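Local coordinates for putative two-component sensor histidine kinase protein (PDB 3HCY) that probably acts as an ATP-dependent histidine kinase in two-component sensory signalling, the part described here being its GAF domain, at residues Ala10-Ile15 / Ala39-Ser44; Gly17-Asp22 / Phe108-Asp113; Ile67-Val72 / Ala91-Phe96. One frame throughout, in Å; residues are numbered along the deposited sequence.

Contact 1 (Ala10-Ile15 / Ala39-Ser44)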
ATOM      1  N   ALA A  10      -5.714  -7.857   1.871  1.00 21.33           N
ATOM      2  CA  ALA A  10      -4.439  -7.589   1.165  1.00 20.46           C
ATOM      3  C   ALA A  10      -3.527  -6.729   2.031  1.00 19.73           C
ATOM      4  O   ALA A  10      -2.265  -6.895   2.032  1.00 18.18           O
ATOM      5  CB  ALA A  10      -4.697  -6.857  -0.239  1.00 19.47           C
ATOM      6  N   THR A  11      -4.159  -5.776   2.738  1.00 18.65           N
ATOM      7  CA  THR A  11      -3.375  -4.847   3.516  1.00 18.63           C
ATOM      8  C   THR A  11      -2.788  -5.612   4.679  1.00 19.31           C
ATOM      9  O   THR A  11      -1.619  -5.475   5.017  1.00 20.39           O
ATOM     10  CB  THR A  11      -4.176  -3.700   4.068  1.00 18.39           C
ATOM     11  OG1 THR A  11      -4.780  -2.961   3.012  1.00 18.92           O
ATOM     12  CG2 THR A  11      -3.288  -2.810   4.780  1.00 15.83           C
ATOM     13  N   LEU A  12      -3.626  -6.428   5.290  1.00 19.36           N
ATOM     14  CA  LEU A  12      -3.206  -7.243   6.392  1.00 19.31           C
ATOM     15  C   LEU A  12      -2.073  -8.183   5.889  1.00 20.09           C
ATOM     16  O   LEU A  12      -1.080  -8.437   6.612  1.00 19.33           O
ATOM     17  CB  LEU A  12      -4.433  -8.002   6.984  1.00 18.97           C
ATOM     18  CG  LEU A  12      -5.616  -7.246   7.667  1.00 16.40           C
ATOM     19  CD1 LEU A  12      -6.777  -8.165   8.046  1.00 11.63           C
ATOM     20  CD2 LEU A  12      -5.189  -6.333   8.881  1.00 12.40           C
ATOM     21  N   ASP A  13      -2.216  -8.677   4.656  1.00 20.40           N
ATOM     22  CA  ASP A  13      -1.131  -9.438   4.043  1.00 21.43           C
ATOM     23  C   ASP A  13       0.149  -8.599   3.929  1.00 21.59           C
ATOM     24  O   ASP A  13       1.231  -9.069   4.316  1.00 21.32           O
ATOM     25  CB  ASP A  13      -1.480  -9.970   2.661  1.00 20.99           C
ATOM     26  CG  ASP A  13      -2.566 -10.989   2.691  1.00 22.94           C
ATOM     27  OD1 ASP A  13      -2.771 -11.708   3.671  1.00 24.25           O
ATOM     28  OD2 ASP A  13      -3.268 -11.099   1.697  1.00 30.53           O
ATOM     29  N   ALA A  14       0.022  -7.379   3.414  1.00 21.42           N
ATOM     30  CA  ALA A  14       1.202  -6.552   3.271  1.00 21.96           C
ATOM     31  C   ALA A  14       1.727  -6.214   4.666  1.00 22.07           C
ATOM     32  O   ALA A  14       2.912  -6.225   4.860  1.00 21.47           O
ATOM     33  CB  ALA A  14       0.926  -5.272   2.462  1.00 21.19           C
ATOM     34  N   ILE A  15       0.864  -5.930   5.633  1.00 22.78           N
ATOM     35  CA  ILE A  15       1.379  -5.561   6.944  1.00 24.22           C
ATOM     36  C   ILE A  15       2.293  -6.653   7.508  1.00 25.25           C
ATOM     37  O   ILE A  15       3.363  -6.344   8.036  1.00 24.40           O
ATOM     38  CB  ILE A  15       0.290  -5.249   7.973  1.00 24.37           C
ATOM     39  CG1 ILE A  15      -0.244  -3.821   7.767  1.00 25.44           C
ATOM     40  CG2 ILE A  15       0.863  -5.338   9.348  1.00 22.44           C
ATOM     41  CD1 ILE A  15      -1.867  -3.682   7.803  1.00 25.94           C
ATOM     42  N   ALA A  39     -11.444  -5.092  10.157  1.00 17.28           N
ATOM     43  CA  ALA A  39     -10.620  -6.263   9.812  1.00 17.11           C
ATOM     44  C   ALA A  39      -9.531  -6.461  10.824  1.00 16.45           C
ATOM     45  O   ALA A  39      -9.109  -5.471  11.459  1.00 16.57           O
ATOM     46  CB  ALA A  39      -9.987  -6.110   8.383  1.00 17.54           C
ATOM     47  N   ALA A  40      -9.050  -7.709  10.959  1.00 15.82           N
ATOM     48  CA  ALA A  40      -8.061  -8.011  12.001  1.00 16.00           C
ATOM     49  C   ALA A  40      -7.457  -9.385  11.917  1.00 16.86           C
ATOM     50  O   ALA A  40      -8.080 -10.302  11.427  1.00 17.42           O
ATOM     51  CB  ALA A  40      -8.682  -7.792  13.397  1.00 15.24           C
ATOM     52  N   ARG A  41      -6.215  -9.529  12.374  1.00 18.36           N
ATOM     53  CA  ARG A  41      -5.733 -10.829  12.850  1.00 19.41           C
ATOM     54  C   ARG A  41      -4.652 -10.714  13.876  1.00 19.69           C
ATOM     55  O   ARG A  41      -4.006  -9.707  13.899  1.00 21.33           O
ATOM     56  CB  ARG A  41      -5.171 -11.632  11.691  1.00 19.91           C
ATOM     57  CG  ARG A  41      -4.379 -10.953  10.649  1.00 20.30           C
ATOM     58  CD  ARG A  41      -4.768 -11.644   9.276  1.00 26.82           C
ATOM     59  NE  ARG A  41      -3.888 -11.377   8.113  1.00 29.65           N
ATOM     60  CZ  ARG A  41      -4.255 -11.355   6.826  1.00 28.79           C
ATOM     61  NH1 ARG A  41      -5.510 -11.491   6.436  1.00 29.51           N
ATOM     62  NH2 ARG A  41      -3.334 -11.112   5.918  1.00 29.94           N
ATOM     63  N   GLY A  42      -4.398 -11.671  14.750  1.00 19.90           N
ATOM     64  CA  GLY A  42      -5.325 -12.467  15.464  1.00 20.45           C
ATOM     65  C   GLY A  42      -5.522 -11.644  16.765  1.00 20.90           C
ATOM     66  O   GLY A  42      -4.809 -11.796  17.731  1.00 20.67           O
ATOM     67  N   LEU A  43      -6.410 -10.654  16.679  1.00 21.61           N
ATOM     68  CA  LEU A  43      -7.138 -10.154  17.813  1.00 21.57           C
ATOM     69  C   LEU A  43      -8.355 -11.058  17.974  1.00 21.64           C
ATOM     70  O   LEU A  43      -8.923 -11.562  16.990  1.00 20.92           O
ATOM     71  CB  LEU A  43      -7.638  -8.714  17.553  1.00 21.43           C
ATOM     72  CG  LEU A  43      -6.509  -7.691  17.343  1.00 21.25           C
ATOM     73  CD1 LEU A  43      -7.035  -6.272  17.174  1.00 18.23           C
ATOM     74  CD2 LEU A  43      -5.471  -7.769  18.473  1.00 21.29           C
ATOM     75  N   SER A  44      -8.778 -11.225  19.224  1.00 21.34           N
ATOM     76  CA  SER A  44     -10.045 -11.877  19.487  1.00 21.00           C
ATOM     77  C   SER A  44     -11.180 -10.819  19.398  1.00 21.43           C
ATOM     78  O   SER A  44     -10.964  -9.604  19.611  1.00 20.53           O
ATOM     79  CB  SER A  44     -10.020 -12.497  20.867  1.00 20.17           C
ATOM     80  OG  SER A  44     -10.071 -11.431  21.779  1.00 18.69           O
TER

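Contact 2 (Gly17-Asp22 / Phe108-Asp113)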
ATOM      1  N   GLY A  17       3.915  -9.209   5.897  1.00 26.27           N
ATOM      2  CA  GLY A  17       5.081  -9.390   5.117  1.00 26.08           C
ATOM      3  C   GLY A  17       6.064  -8.254   5.235  1.00 26.76           C
ATOM      4  O   GLY A  17       7.270  -8.491   5.295  1.00 27.10           O
ATOM      5  N   ALA A  18       5.587  -7.012   5.255  1.00 27.38           N
ATOM      6  CA  ALA A  18       6.498  -5.854   5.401  1.00 27.36           C
ATOM      7  C   ALA A  18       6.989  -5.587   6.853  1.00 27.57           C
ATOM      8  O   ALA A  18       8.089  -5.053   7.049  1.00 27.25           O
ATOM      9  CB  ALA A  18       5.907  -4.593   4.770  1.00 25.88           C
ATOM     10  N   LEU A  19       6.211  -5.956   7.861  1.00 28.34           N
ATOM     11  CA  LEU A  19       6.539  -5.509   9.216  1.00 29.15           C
ATOM     12  C   LEU A  19       6.690  -6.603  10.237  1.00 29.49           C
ATOM     13  O   LEU A  19       6.993  -6.280  11.406  1.00 29.87           O
ATOM     14  CB  LEU A  19       5.511  -4.531   9.785  1.00 29.45           C
ATOM     15  CG  LEU A  19       5.078  -3.305   8.983  1.00 32.32           C
ATOM     16  CD1 LEU A  19       3.806  -2.697   9.595  1.00 31.81           C
ATOM     17  CD2 LEU A  19       6.218  -2.258   8.882  1.00 34.25           C
ATOM     18  N   ASN A  20       6.521  -7.873   9.891  1.00 29.42           N
ATOM     19  CA  ASN A  20       6.816  -8.863  10.949  1.00 30.75           C
ATOM     20  C   ASN A  20       6.444  -8.476  12.472  1.00 29.41           C
ATOM     21  O   ASN A  20       7.283  -8.511  13.399  1.00 29.89           O
ATOM     22  CB  ASN A  20       8.300  -9.261  10.902  1.00 31.39           C
ATOM     23  CG  ASN A  20       8.603 -10.385  11.881  1.00 35.52           C
ATOM     24  OD1 ASN A  20       7.843 -10.631  12.846  1.00 38.64           O
ATOM     25  ND2 ASN A  20       9.681 -11.148  11.584  1.00 40.98           N
ATOM     26  N   CYS A  21       5.183  -8.101  12.694  1.00 27.05           N
ATOM     27  CA  CYS A  21       4.626  -7.884  14.003  1.00 24.63           C
ATOM     28  C   CYS A  21       3.748  -9.098  14.261  1.00 22.40           C
ATOM     29  O   CYS A  21       3.671  -9.997  13.429  1.00 22.07           O
ATOM     30  CB  CYS A  21       3.804  -6.585  14.000  1.00 24.91           C
ATOM     31  SG  CYS A  21       2.614  -6.418  12.570  1.00 25.28           S
ATOM     32  N   ASP A  22       3.066  -9.110  15.396  1.00 19.72           N
ATOM     33  CA  ASP A  22       2.428 -10.309  15.894  1.00 17.99           C
ATOM     34  C   ASP A  22       0.958 -10.485  15.529  1.00 16.35           C
ATOM     35  O   ASP A  22       0.452 -11.620  15.463  1.00 13.13           O
ATOM     36  CB  ASP A  22       2.609 -10.312  17.406  1.00 18.04           C
ATOM     37  CG  ASP A  22       4.020 -10.578  17.787  1.00 19.37           C
ATOM     38  OD1 ASP A  22       4.821 -11.036  16.945  1.00 20.84           O
ATOM     39  OD2 ASP A  22       4.320 -10.307  18.972  1.00 22.76           O
ATOM     40  N   PHE A 108      -4.884   2.094  11.535  1.00 22.71           N
ATOM     41  CA  PHE A 108      -4.514   0.692  11.496  1.00 24.05           C
ATOM     42  C   PHE A 108      -3.394   0.477  12.494  1.00 23.17           C
ATOM     43  O   PHE A 108      -2.627   1.398  12.779  1.00 22.95           O
ATOM     44  CB  PHE A 108      -4.199   0.169  10.052  1.00 25.31           C
ATOM     45  CG  PHE A 108      -2.719   0.017   9.736  1.00 27.14           C
ATOM     46  CD1 PHE A 108      -2.015  -1.063  10.180  1.00 30.78           C
ATOM     47  CD2 PHE A 108      -2.062   0.951   8.987  1.00 28.26           C
ATOM     48  CE1 PHE A 108      -0.668  -1.189   9.896  1.00 31.59           C
ATOM     49  CE2 PHE A 108      -0.729   0.835   8.712  1.00 28.99           C
ATOM     50  CZ  PHE A 108      -0.031  -0.218   9.173  1.00 30.00           C
ATOM     51  N   MET A 109      -3.371  -0.728  13.059  1.00 22.01           N
ATOM     52  CA  MET A 109      -2.651  -0.989  14.287  1.00 21.26           C
ATOM     53  C   MET A 109      -1.756  -2.181  14.019  1.00 20.85           C
ATOM     54  O   MET A 109      -2.172  -3.167  13.360  1.00 20.15           O
ATOM     55  CB  MET A 109      -3.599  -1.328  15.489  1.00 21.31           C
ATOM     56  CG  MET A 109      -4.768  -0.364  15.830  1.00 18.19           C
ATOM     57  SD  MET A 109      -4.186   1.070  16.642  1.00 12.50           S
ATOM     58  CE  MET A 109      -2.999   0.334  17.747  1.00 15.71           C
ATOM     59  N   THR A 110      -0.543  -2.083  14.550  1.00 20.10           N
ATOM     60  CA  THR A 110       0.330  -3.228  14.653  1.00 20.08           C
ATOM     61  C   THR A 110       0.441  -3.503  16.135  1.00 20.11           C
ATOM     62  O   THR A 110       0.532  -2.583  16.915  1.00 20.21           O
ATOM     63  CB  THR A 110       1.694  -2.891  14.149  1.00 20.03           C
ATOM     64  OG1 THR A 110       2.091  -1.674  14.794  1.00 21.42           O
ATOM     65  CG2 THR A 110       1.680  -2.715  12.647  1.00 15.94           C
ATOM     66  N   TYR A 111       0.419  -4.769  16.499  1.00 20.45           N
ATOM     67  CA  TYR A 111       0.477  -5.210  17.883  1.00 20.79           C
ATOM     68  C   TYR A 111       1.688  -6.133  18.005  1.00 21.16           C
ATOM     69  O   TYR A 111       2.023  -6.862  17.055  1.00 20.99           O
ATOM     70  CB  TYR A 111      -0.784  -5.989  18.244  1.00 20.46           C
ATOM     71  CG  TYR A 111      -2.072  -5.237  18.040  1.00 22.23           C
ATOM     72  CD1 TYR A 111      -2.510  -4.300  18.965  1.00 23.99           C
ATOM     73  CD2 TYR A 111      -2.890  -5.475  16.933  1.00 25.16           C
ATOM     74  CE1 TYR A 111      -3.725  -3.602  18.794  1.00 25.00           C
ATOM     75  CE2 TYR A 111      -4.112  -4.774  16.761  1.00 24.32           C
ATOM     76  CZ  TYR A 111      -4.505  -3.859  17.697  1.00 24.48           C
ATOM     77  OH  TYR A 111      -5.657  -3.154  17.549  1.00 27.48           O
ATOM     78  N   TYR A 112       2.350  -6.086  19.150  1.00 21.75           N
ATOM     79  CA  TYR A 112       3.452  -6.991  19.438  1.00 23.01           C
ATOM     80  C   TYR A 112       3.234  -7.593  20.814  1.00 24.00           C
ATOM     81  O   TYR A 112       2.979  -6.851  21.781  1.00 24.41           O
ATOM     82  CB  TYR A 112       4.777  -6.250  19.430  1.00 23.02           C
ATOM     83  CG  TYR A 112       5.151  -5.699  18.075  1.00 24.59           C
ATOM     84  CD1 TYR A 112       6.061  -6.360  17.260  1.00 24.55           C
ATOM     85  CD2 TYR A 112       4.604  -4.501  17.619  1.00 26.05           C
ATOM     86  CE1 TYR A 112       6.432  -5.846  16.052  1.00 25.89           C
ATOM     87  CE2 TYR A 112       4.952  -3.993  16.389  1.00 27.51           C
ATOM     88  CZ  TYR A 112       5.869  -4.664  15.610  1.00 28.52           C
ATOM     89  OH  TYR A 112       6.207  -4.144  14.363  1.00 33.59           O
ATOM     90  N   ASP A 113       3.322  -8.922  20.896  1.00 24.48           N
ATOM     91  CA  ASP A 113       3.075  -9.656  22.136  1.00 25.28           C
ATOM     92  C   ASP A 113       4.189  -9.447  23.227  1.00 25.83           C
ATOM     93  O   ASP A 113       4.020  -9.822  24.378  1.00 25.47           O
ATOM     94  CB  ASP A 113       2.976 -11.153  21.819  1.00 25.48           C
ATOM     95  CG  ASP A 113       1.823 -11.500  20.927  1.00 25.94           C
ATOM     96  OD1 ASP A 113       0.836 -10.743  20.989  1.00 26.64           O
ATOM     97  OD2 ASP A 113       1.915 -12.538  20.199  1.00 24.66           O
TER
HETATM   98  O   HOH W   1       0.255 -13.207  17.896  1.00  6.77           O

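Contact 3 (Ile67-Val72 / Ala91-Phe96)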
ATOM      1  N   ILE A  67       1.488   7.084  16.619  1.00 29.50           N
ATOM      2  CA  ILE A  67       1.705   6.991  18.057  1.00 28.60           C
ATOM      3  C   ILE A  67       2.317   5.623  18.328  1.00 27.52           C
ATOM      4  O   ILE A  67       1.857   4.635  17.779  1.00 27.39           O
ATOM      5  CB  ILE A  67       0.354   7.123  18.894  1.00 29.09           C
ATOM      6  CG1 ILE A  67      -0.440   8.433  18.598  1.00 29.62           C
ATOM      7  CG2 ILE A  67       0.611   6.956  20.394  1.00 27.47           C
ATOM      8  CD1 ILE A  67       0.406   9.695  18.064  1.00 32.13           C
ATOM      9  N   PHE A  68       3.342   5.550  19.170  1.00 26.39           N
ATOM     10  CA  PHE A  68       3.963   4.261  19.471  1.00 25.60           C
ATOM     11  C   PHE A  68       3.881   4.003  20.935  1.00 25.32           C
ATOM     12  O   PHE A  68       3.970   4.933  21.703  1.00 26.19           O
ATOM     13  CB  PHE A  68       5.398   4.251  18.977  1.00 24.67           C
ATOM     14  CG  PHE A  68       5.485   4.606  17.567  1.00 24.23           C
ATOM     15  CD1 PHE A  68       5.195   3.691  16.608  1.00 26.92           C
ATOM     16  CD2 PHE A  68       5.709   5.884  17.177  1.00 26.00           C
ATOM     17  CE1 PHE A  68       5.212   4.038  15.236  1.00 26.67           C
ATOM     18  CE2 PHE A  68       5.728   6.240  15.832  1.00 26.26           C
ATOM     19  CZ  PHE A  68       5.473   5.314  14.864  1.00 25.62           C
ATOM     20  N   VAL A  69       3.670   2.746  21.304  1.00 25.11           N
ATOM     21  CA  VAL A  69       3.660   2.287  22.689  1.00 24.49           C
ATOM     22  C   VAL A  69       4.558   1.048  22.770  1.00 25.70           C
ATOM     23  O   VAL A  69       4.204  -0.061  22.364  1.00 25.87           O
ATOM     24  CB  VAL A  69       2.236   1.927  23.131  1.00 24.32           C
ATOM     25  CG1 VAL A  69       2.239   1.155  24.462  1.00 23.10           C
ATOM     26  CG2 VAL A  69       1.368   3.160  23.186  1.00 20.74           C
ATOM     27  N   GLU A  70       5.725   1.233  23.330  1.00 26.93           N
ATOM     28  CA  GLU A  70       6.757   0.210  23.287  1.00 28.09           C
ATOM     29  C   GLU A  70       6.579  -0.839  24.353  1.00 28.15           C
ATOM     30  O   GLU A  70       6.930  -1.999  24.139  1.00 28.31           O
ATOM     31  CB  GLU A  70       8.126   0.865  23.429  1.00 28.12           C
ATOM     32  CG  GLU A  70       8.432   1.713  22.226  1.00 30.75           C
ATOM     33  CD  GLU A  70       9.730   2.433  22.348  1.00 35.42           C
ATOM     34  OE1 GLU A  70      10.313   2.415  23.484  1.00 39.92           O
ATOM     35  OE2 GLU A  70      10.149   3.025  21.310  1.00 36.13           O
ATOM     36  N   ASN A  71       6.088  -0.401  25.511  1.00 28.69           N
ATOM     37  CA  ASN A  71       5.712  -1.290  26.601  1.00 28.51           C
ATOM     38  C   ASN A  71       4.448  -0.773  27.170  1.00 28.85           C
ATOM     39  O   ASN A  71       4.388   0.403  27.540  1.00 28.27           O
ATOM     40  CB  ASN A  71       6.746  -1.268  27.683  1.00 28.06           C
ATOM     41  CG  ASN A  71       6.672  -2.465  28.554  1.00 28.10           C
ATOM     42  OD1 ASN A  71       5.599  -2.828  29.057  1.00 28.89           O
ATOM     43  ND2 ASN A  71       7.823  -3.103  28.761  1.00 25.95           N
ATOM     44  N   VAL A  72       3.451  -1.644  27.241  1.00 29.91           N
ATOM     45  CA  VAL A  72       2.141  -1.242  27.719  1.00 31.28           C
ATOM     46  C   VAL A  72       2.278  -0.780  29.139  1.00 32.88           C
ATOM     47  O   VAL A  72       1.621   0.202  29.539  1.00 33.86           O
ATOM     48  CB  VAL A  72       1.096  -2.362  27.815  1.00 30.87           C
ATOM     49  CG1 VAL A  72      -0.292  -1.747  27.737  1.00 30.42           C
ATOM     50  CG2 VAL A  72       1.265  -3.359  26.770  1.00 31.47           C
ATOM     51  N   ALA A  91       1.767  -6.468  24.334  1.00 16.73           N
ATOM     52  CA  ALA A  91       2.776  -5.703  25.090  1.00 16.34           C
ATOM     53  C   ALA A  91       3.133  -4.352  24.402  1.00 17.15           C
ATOM     54  O   ALA A  91       3.647  -3.419  25.033  1.00 17.29           O
ATOM     55  CB  ALA A  91       4.059  -6.570  25.241  1.00 15.47           C
ATOM     56  N   ALA A  92       2.925  -4.261  23.096  1.00 17.67           N
ATOM     57  CA  ALA A  92       3.381  -3.115  22.378  1.00 18.50           C
ATOM     58  C   ALA A  92       2.428  -2.867  21.224  1.00 19.44           C
ATOM     59  O   ALA A  92       1.827  -3.803  20.696  1.00 19.67           O
ATOM     60  CB  ALA A  92       4.796  -3.335  21.901  1.00 18.77           C
ATOM     61  N   LEU A  93       2.240  -1.596  20.874  1.00 20.26           N
ATOM     62  CA  LEU A  93       1.347  -1.266  19.780  1.00 20.55           C
ATOM     63  C   LEU A  93       1.728   0.018  19.021  1.00 20.99           C
ATOM     64  O   LEU A  93       2.355   0.964  19.544  1.00 19.58           O
ATOM     65  CB  LEU A  93      -0.111  -1.165  20.254  1.00 20.86           C
ATOM     66  CG  LEU A  93      -0.657  -1.595  21.633  1.00 21.63           C
ATOM     67  CD1 LEU A  93      -0.007  -0.819  22.801  1.00 22.37           C
ATOM     68  CD2 LEU A  93      -2.184  -1.410  21.643  1.00 18.34           C
ATOM     69  N   GLY A  94       1.299   0.014  17.763  1.00 22.13           N
ATOM     70  CA  GLY A  94       1.575   1.091  16.825  1.00 23.27           C
ATOM     71  C   GLY A  94       0.277   1.543  16.206  1.00 23.95           C
ATOM     72  O   GLY A  94      -0.469   0.729  15.654  1.00 24.73           O
ATOM     73  N   PHE A  95       0.021   2.838  16.310  1.00 24.15           N
ATOM     74  CA  PHE A  95      -1.144   3.448  15.704  1.00 25.08           C
ATOM     75  C   PHE A  95      -0.760   4.345  14.522  1.00 23.73           C
ATOM     76  O   PHE A  95      -0.057   5.311  14.692  1.00 23.24           O
ATOM     77  CB  PHE A  95      -1.865   4.365  16.686  1.00 26.07           C
ATOM     78  CG  PHE A  95      -2.197   3.752  18.018  1.00 29.27           C
ATOM     79  CD1 PHE A  95      -3.525   3.489  18.354  1.00 31.36           C
ATOM     80  CD2 PHE A  95      -1.202   3.550  18.985  1.00 31.21           C
ATOM     81  CE1 PHE A  95      -3.851   2.987  19.593  1.00 30.87           C
ATOM     82  CE2 PHE A  95      -1.524   3.041  20.239  1.00 30.11           C
ATOM     83  CZ  PHE A  95      -2.839   2.759  20.538  1.00 30.65           C
ATOM     84  N   PHE A  96      -1.276   4.037  13.348  1.00 22.87           N
ATOM     85  CA  PHE A  96      -0.994   4.791  12.162  1.00 22.65           C
ATOM     86  C   PHE A  96      -2.317   5.256  11.602  1.00 22.65           C
ATOM     87  O   PHE A  96      -3.139   4.435  11.242  1.00 22.04           O
ATOM     88  CB  PHE A  96      -0.278   3.928  11.146  1.00 22.64           C
ATOM     89  CG  PHE A  96       0.877   3.182  11.721  1.00 23.61           C
ATOM     90  CD1 PHE A  96       2.135   3.753  11.746  1.00 23.98           C
ATOM     91  CD2 PHE A  96       0.691   1.923  12.298  1.00 23.65           C
ATOM     92  CE1 PHE A  96       3.185   3.076  12.305  1.00 22.68           C
ATOM     93  CE2 PHE A  96       1.747   1.227  12.863  1.00 23.02           C
ATOM     94  CZ  PHE A  96       2.989   1.804  12.869  1.00 22.94           C
TER

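Contact 1 (Ala10-Ile15 / Ala39-Ser44)
L12, D13 and R41 join helix 5-19 to edge strand 35-41 in the GAF domain, where this helix packs against the antiparallel sheet. The short axes of 10-15 and 39-41 approach to 9.3 Å and run 36° apart, a spacing bridged by one bulky leucine and one long arginine. L12 is the apolar half of the contact: its CD1 rests against A39 CB at 3.8 Å and lies 3.7 Å from A40 N. The short side chain of A39 lets this branched leucine settle on the strand, while A40 turns its methyl away and offers backbone. L12 also reaches I26 on the next strand.

R41 supplies the polar half. Its chain bends at chi2 (-143°) and then extends to the helix, where the guanidinium lies with one face on L12, the CB standing 3.3 Å above its plane and over its centre. The leucine thus covers a flat face that needs no partner, while the guanidinium nitrogens find acceptors round the rim. NH2 donates to D13 OD1 in a salt bridge; its refined length of 2.4 Å is doubtful at this resolution. NH2 also has a weak hydrogen bond to Q16 OE1, and NH1 forms a salt bridge with E9 OE1, so helix acceptors at several positions share one cation. The other carboxylate oxygen, D13 OD2, pairs with NE of R139 of the second subunit, which carries the charge network into the dimer interface; these arginines would be expected to stabilise the ionised aspartate. D13 is suited to this place by its two acceptors, one for each arginine. Its carboxylate is not coplanar with the R41 guanidinium: the two planes stand 37° apart, with D13 OD1 near the guanidinium edge.

Contact 2 (Gly17-Asp22 / Phe108-Asp113)
C21 presses its CB onto the ring of Y112, and this CH-pi contact is the compact part of the joint. The CB lies 3.6 Å from the ring centroid, over one face but offset toward the rim. With SG between the backbone N and the carbonyl carbon (chi1 48°), the sulfur stands farther from the ring, obliquely above it, and meets T110 CG2 at 3.8 Å. L19 CD1 reaches the same methyl at 3.7 Å, the two side chains crossing at about a right angle. The methyl-bearing side of T110 and the branched L19 suit this corner, where T110 is buried and L19 also packs on helix 120-146.

Residues 20-22 form the turn by which the GAF domain passes from helix 5-19 into strand 23-29. N20, just past the helix end, has a positive phi (36°), a conformation that asparagine adopts more readily than most residues, and the chain then meets strand 104-112: D22 N donates to Y111 O at 3.0 Å.

Beyond that bond the contact becomes polar and open to solvent. D22 OD2 accepts a hydrogen bond from D113 N through its anti lone pair, at 2.6 Å. The two carboxylates lie close, which would be unfavourable if both are charged, but R23 NE forms a salt bridge with D113 OD1. One water donates both to D22 O and to D113 OD2, at 2.9 Å each.

Contact 3 (Ile67-Val72 / Ala91-Phe96)
F95, V69 and I67 bury much of the surface here, all on one face of the sheet. F95 is paired directly with I67, and the main chain ties them twice: I67 N donates to F95 O, and F95 N to I67 O at 3.0 Å in an almost straight bond (177°). I67 O also lies in the plane of the F95 ring, at its edge, while I67 CB meets F95 CD2 at 3.9 Å. V69 touches two neighbours with its two methyls. CG1, anti to the backbone N (chi1 167°), lies beside L93 CD1 at 3.4 Å, the side chains pointing the same way; CG2 approaches F95 CE2 at 4.1 Å. Beta-branched I67 and V69 suit an extended edge strand.

Within this chain strand 67-69 is an outer strand of the antiparallel GAF sheet, whose strand order is 2-1-5-4-3. F95 continues inward onto M109 of strand 104-112 and is also touched by W57. On the other face F68 stands opposite G94 and turns its CE1 to F96 CE1 at 3.7 Å, an oblique aromatic pair beneath helix 120-146. The regular ladder ends at V69 and L93. On the other side of strand 92-99, A91 and A92 both face Y112, a classic beta bulge. A92's small side chain fits close to the departing chain, its CB 3.4 Å from E70 O, and A91 O receives a weak hydrogen bond from V72 N.

Contact 1 is at the surface, whereas contacts 2 and 3 are partly buried. Contacts 1 and 2 share helix 5-19 and pack against each other: I15 CG1 lies 3.4 Å from F108 CE1, and L43 meets Y111. Both also touch the second subunit, which contact 3 does not. Contacts 2 and 3 hold neighbouring strands of the sheet, 104-112 and 92-99, probably joined by Y112 N to A92 O and G94 N to T110 O. Contacts 1 and 3, at opposite edges of the sheet, have centres about 16 Å apart. Chemistry follows place: contact 1 pairs a leucine with a charge network at the subunit interface, contact 2 grades from apolar to solvated, and contact 3 combines strand pairing with apolar side chains.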